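Proto-oncogene tyrosine-protein kinase receptor Ret (Danio rerio, PDB 7AMK) acts as a receptor tyrosine kinase whose extracellular cadherin-like domains take part in assembly with GDNF and its co-receptor GFR alpha 1. Local coordinates at the glycan on Asn439. Residues are numbered along the deposited sequence; one frame, centred on the assembly and turned at random.

The glycan on Asn439. Residues 414, 420-421, 423-424, 439-440, 442. With NAG (2-acetamido-2-deoxy-beta-D-glucopyranose), chain B; NAG (2-acetamido-2-deoxy-beta-D-glucopyranose), chain C; BMA (beta-D-mannopyranose), chain D; MAN (alpha-D-mannopyranose), chain E; FUC (alpha-L-fucopyranose), chain F.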
loop_
_atom_site.group_PDB
_atom_site.type_symbol
_atom_site.label_atom_id
_atom_site.label_comp_id
_atom_site.label_asym_id
_atom_site.label_seq_id
_atom_site.Cartn_x
_atom_site.Cartn_y
_atom_site.Cartn_z
ATOM N N ALA A 414 17.086 35.643 33.868
ATOM C CA ALA A 414 16.510 34.371 34.295
ATOM C C ALA A 414 14.989 34.429 34.317
ATOM O O ALA A 414 14.321 33.456 33.947
ATOM C CB ALA A 414 17.041 33.985 35.675
ATOM N N TYR A 420 9.615 30.954 28.297
ATOM C CA TYR A 420 9.724 29.956 27.243
ATOM C C TYR A 420 9.357 28.560 27.708
ATOM O O TYR A 420 9.341 27.638 26.882
ATOM C CB TYR A 420 11.133 29.979 26.662
ATOM C CG TYR A 420 11.403 31.266 25.904
ATOM C CD1 TYR A 420 11.805 32.407 26.570
ATOM C CD2 TYR A 420 11.205 31.343 24.521
ATOM C CE1 TYR A 420 12.034 33.576 25.894
ATOM C CE2 TYR A 420 11.421 32.507 23.835
ATOM C CZ TYR A 420 11.840 33.625 24.520
ATOM O OH TYR A 420 12.060 34.801 23.831
ATOM N N TRP A 421 9.041 28.393 28.995
ATOM C CA TRP A 421 8.421 27.158 29.455
ATOM C C TRP A 421 7.005 26.974 28.911
ATOM O O TRP A 421 6.479 25.854 28.962
ATOM C CB TRP A 421 8.376 27.131 30.984
ATOM C CG TRP A 421 9.706 27.270 31.657
ATOM C CD1 TRP A 421 10.941 27.206 31.072
ATOM C CD2 TRP A 421 9.935 27.502 33.054
ATOM N NE1 TRP A 421 11.927 27.379 32.028
ATOM C CE2 TRP A 421 11.332 27.556 33.250
ATOM C CE3 TRP A 421 9.092 27.663 34.160
ATOM C CZ2 TRP A 421 11.900 27.778 34.498
ATOM C CZ3 TRP A 421 9.667 27.875 35.410
ATOM C CH2 TRP A 421 11.055 27.934 35.560
ATOM N N VAL A 423 5.842 26.789 26.015
ATOM C CA VAL A 423 5.771 26.078 24.748
ATOM C C VAL A 423 6.827 24.987 24.725
ATOM O O VAL A 423 7.970 25.198 25.142
ATOM C CB VAL A 423 5.965 27.027 23.555
ATOM C CG1 VAL A 423 6.095 26.239 22.274
ATOM C CG2 VAL A 423 4.810 28.000 23.495
ATOM N N SER A 424 6.445 23.815 24.244
ATOM C CA SER A 424 7.392 22.726 24.083
ATOM C C SER A 424 7.183 22.109 22.711
ATOM O O SER A 424 6.258 22.477 21.975
ATOM C CB SER A 424 7.240 21.687 25.186
ATOM O OG SER A 424 8.244 20.704 25.054
ATOM N N ASN A 439 2.974 23.964 27.236
ATOM C CA ASN A 439 3.579 23.269 28.365
ATOM C C ASN A 439 3.130 23.949 29.645
ATOM O O ASN A 439 2.129 23.522 30.251
ATOM C CB ASN A 439 5.109 23.221 28.185
ATOM C CG ASN A 439 5.833 22.641 29.399
ATOM O OD1 ASN A 439 5.330 21.726 30.062
ATOM N ND2 ASN A 439 7.026 23.184 29.694
ATOM N N ASP A 440 3.802 25.010 30.093
ATOM C CA ASP A 440 3.532 25.632 31.395
ATOM C C ASP A 440 2.614 26.825 31.187
ATOM O O ASP A 440 3.042 27.849 30.646
ATOM C CB ASP A 440 4.826 26.068 32.079
ATOM C CG ASP A 440 4.617 26.482 33.537
ATOM O OD1 ASP A 440 3.583 27.114 33.875
ATOM O OD2 ASP A 440 5.507 26.170 34.355
ATOM N N LYS A 442 1.338 28.505 33.725
ATOM C CA LYS A 442 1.438 29.431 34.849
ATOM C C LYS A 442 2.164 30.708 34.458
ATOM O O LYS A 442 1.863 31.783 34.991
ATOM C CB LYS A 442 2.136 28.753 36.034
ATOM C CG LYS A 442 1.370 27.551 36.593
ATOM C CD LYS A 442 2.188 26.757 37.615
HETATM C C1 NAG B . 7.861 22.794 30.816
HETATM C C2 NAG B . 9.312 23.198 30.592
HETATM C C3 NAG B . 10.161 22.817 31.800
HETATM C C4 NAG B . 9.581 23.409 33.075
HETATM C C5 NAG B . 8.106 23.038 33.209
HETATM C C6 NAG B . 7.434 23.766 34.347
HETATM C C7 NAG B . 10.216 23.251 28.305
HETATM C C8 NAG B . 10.007 24.734 28.342
HETATM N N2 NAG B . 9.848 22.577 29.396
HETATM O O3 NAG B . 11.475 23.321 31.604
HETATM O O4 NAG B . 10.289 22.897 34.201
HETATM O O5 NAG B . 7.381 23.390 32.018
HETATM O O6 NAG B . 6.033 23.527 34.343
HETATM O O7 NAG B . 10.686 22.682 27.325
HETATM C C1 NAG C . 11.149 23.878 34.827
HETATM C C2 NAG C . 11.334 23.521 36.303
HETATM C C3 NAG C . 12.276 24.520 36.968
HETATM C C4 NAG C . 13.573 24.670 36.185
HETATM C C5 NAG C . 13.298 24.927 34.710
HETATM C C6 NAG C . 14.548 24.909 33.863
HETATM C C7 NAG C . 9.461 22.357 37.388
HETATM C C8 NAG C . 8.158 22.512 38.112
HETATM N N2 NAG C . 10.061 23.489 37.008
HETATM O O3 NAG C . 12.574 24.070 38.283
HETATM O O4 NAG C . 14.286 25.789 36.698
HETATM O O5 NAG C . 12.423 23.919 34.184
HETATM O O6 NAG C . 15.010 23.584 33.641
HETATM O O7 NAG C . 9.944 21.257 37.150
HETATM C C1 BMA D . 15.660 25.450 36.996
HETATM C C2 BMA D . 16.463 26.751 37.001
HETATM C C3 BMA D . 17.933 26.444 37.268
HETATM C C4 BMA D . 18.095 25.634 38.560
HETATM C C5 BMA D . 17.186 24.372 38.525
HETATM C C6 BMA D . 17.205 23.556 39.817
HETATM O O2 BMA D . 16.042 27.550 38.090
HETATM O O3 BMA D . 18.706 27.633 37.359
HETATM O O4 BMA D . 19.464 25.267 38.705
HETATM O O5 BMA D . 15.815 24.790 38.259
HETATM O O6 BMA D . 16.083 22.660 39.809
HETATM C C1 MAN E . 19.812 27.539 36.444
HETATM C C2 MAN E . 20.805 28.688 36.799
HETATM C C3 MAN E . 20.119 30.001 36.573
HETATM C C4 MAN E . 19.686 30.086 35.059
HETATM C C5 MAN E . 18.741 28.883 34.712
HETATM C C6 MAN E . 18.395 28.789 33.227
HETATM O O2 MAN E . 21.954 28.707 35.907
HETATM O O3 MAN E . 20.965 31.090 37.004
HETATM O O4 MAN E . 19.039 31.318 34.725
HETATM O O5 MAN E . 19.357 27.620 35.102
HETATM O O6 MAN E . 18.079 27.430 32.926
HETATM C C1 FUC F . 5.685 22.326 35.089
HETATM C C2 FUC F . 4.195 22.440 35.538
HETATM C C3 FUC F . 3.211 22.322 34.315
HETATM C C4 FUC F . 3.499 21.043 33.513
HETATM C C5 FUC F . 5.002 20.955 33.157
HETATM C C6 FUC F . 5.384 19.629 32.465
HETATM O O2 FUC F . 3.951 23.632 36.269
HETATM O O3 FUC F . 1.817 22.290 34.726
HETATM O O4 FUC F . 3.102 19.903 34.261
HETATM O O5 FUC F . 5.888 21.137 34.329
HETATM O O HOH W 1 1.154 23.457 32.606
#
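One face of the Trp421 indole carries the first two sugars of the N-linked glycan. C4 of NAG (chain B) lies over the rim near CG and CD2, and C1 of NAG (chain C) sits 3.9 Å from the centroid of the six-membered ring, a CH-pi contact. The indole therefore runs along the chitobiose core, with CE2 and CH2 beneath C5 of the second sugar. By the five-membered ring, the acetyl methyl C8 of NAG (chain B) lies 3.8 Å from Trp421 CD1, with the Tyr420 backbone O also beside it. Trp421 reaches this position with CG anti to its own carbonyl carbon (chi1 -57°). The sugars' relative rotation is braced from within, since the O3 hydroxyl of NAG (chain B) donates a hydrogen bond to the ring oxygen O5 of NAG (chain C) at 2.8 Å. An alanine in place of Trp421 removes the indole under both N-acetylglucosamines and would probably leave the glycan stem freer to swing.

The covalent attachment is the 1.5 Å bond between Asn439 ND2 and C1 of NAG (chain B). Asn439 extends with CG anti to the backbone N (chi1 174°), and its ND2 donates to the Trp421 backbone O, in the carbonyl plane on a lone pair, at 2.8 Å; the bond is bent, 124° at the hydrogen. The same tryptophan thus steadies the linkage through its main chain and the sugars through its ring.

Asp440 OD2 lies 2.7 Å from O6 of NAG (chain B), the ether oxygen carrying the core fucose. Both can only accept unless the carboxylate is protonated, so the pair reads as a clash rather than a grip. The other oxygen, OD1, takes the backbone N of Lys442 at 2.6 Å, nearly along its C-O axis. Water 1 links the Asn439 backbone O to the fucose O3 hydroxyl. Farther out, Ala414 CB touches O4 of MAN at 3.5 Å.

The site belongs to the fourth cadherin-like domain: Asn439 follows strand 433-438, Trp421 lies in the 3-10 helix 418-422, and Ala414 begins helix 414-417.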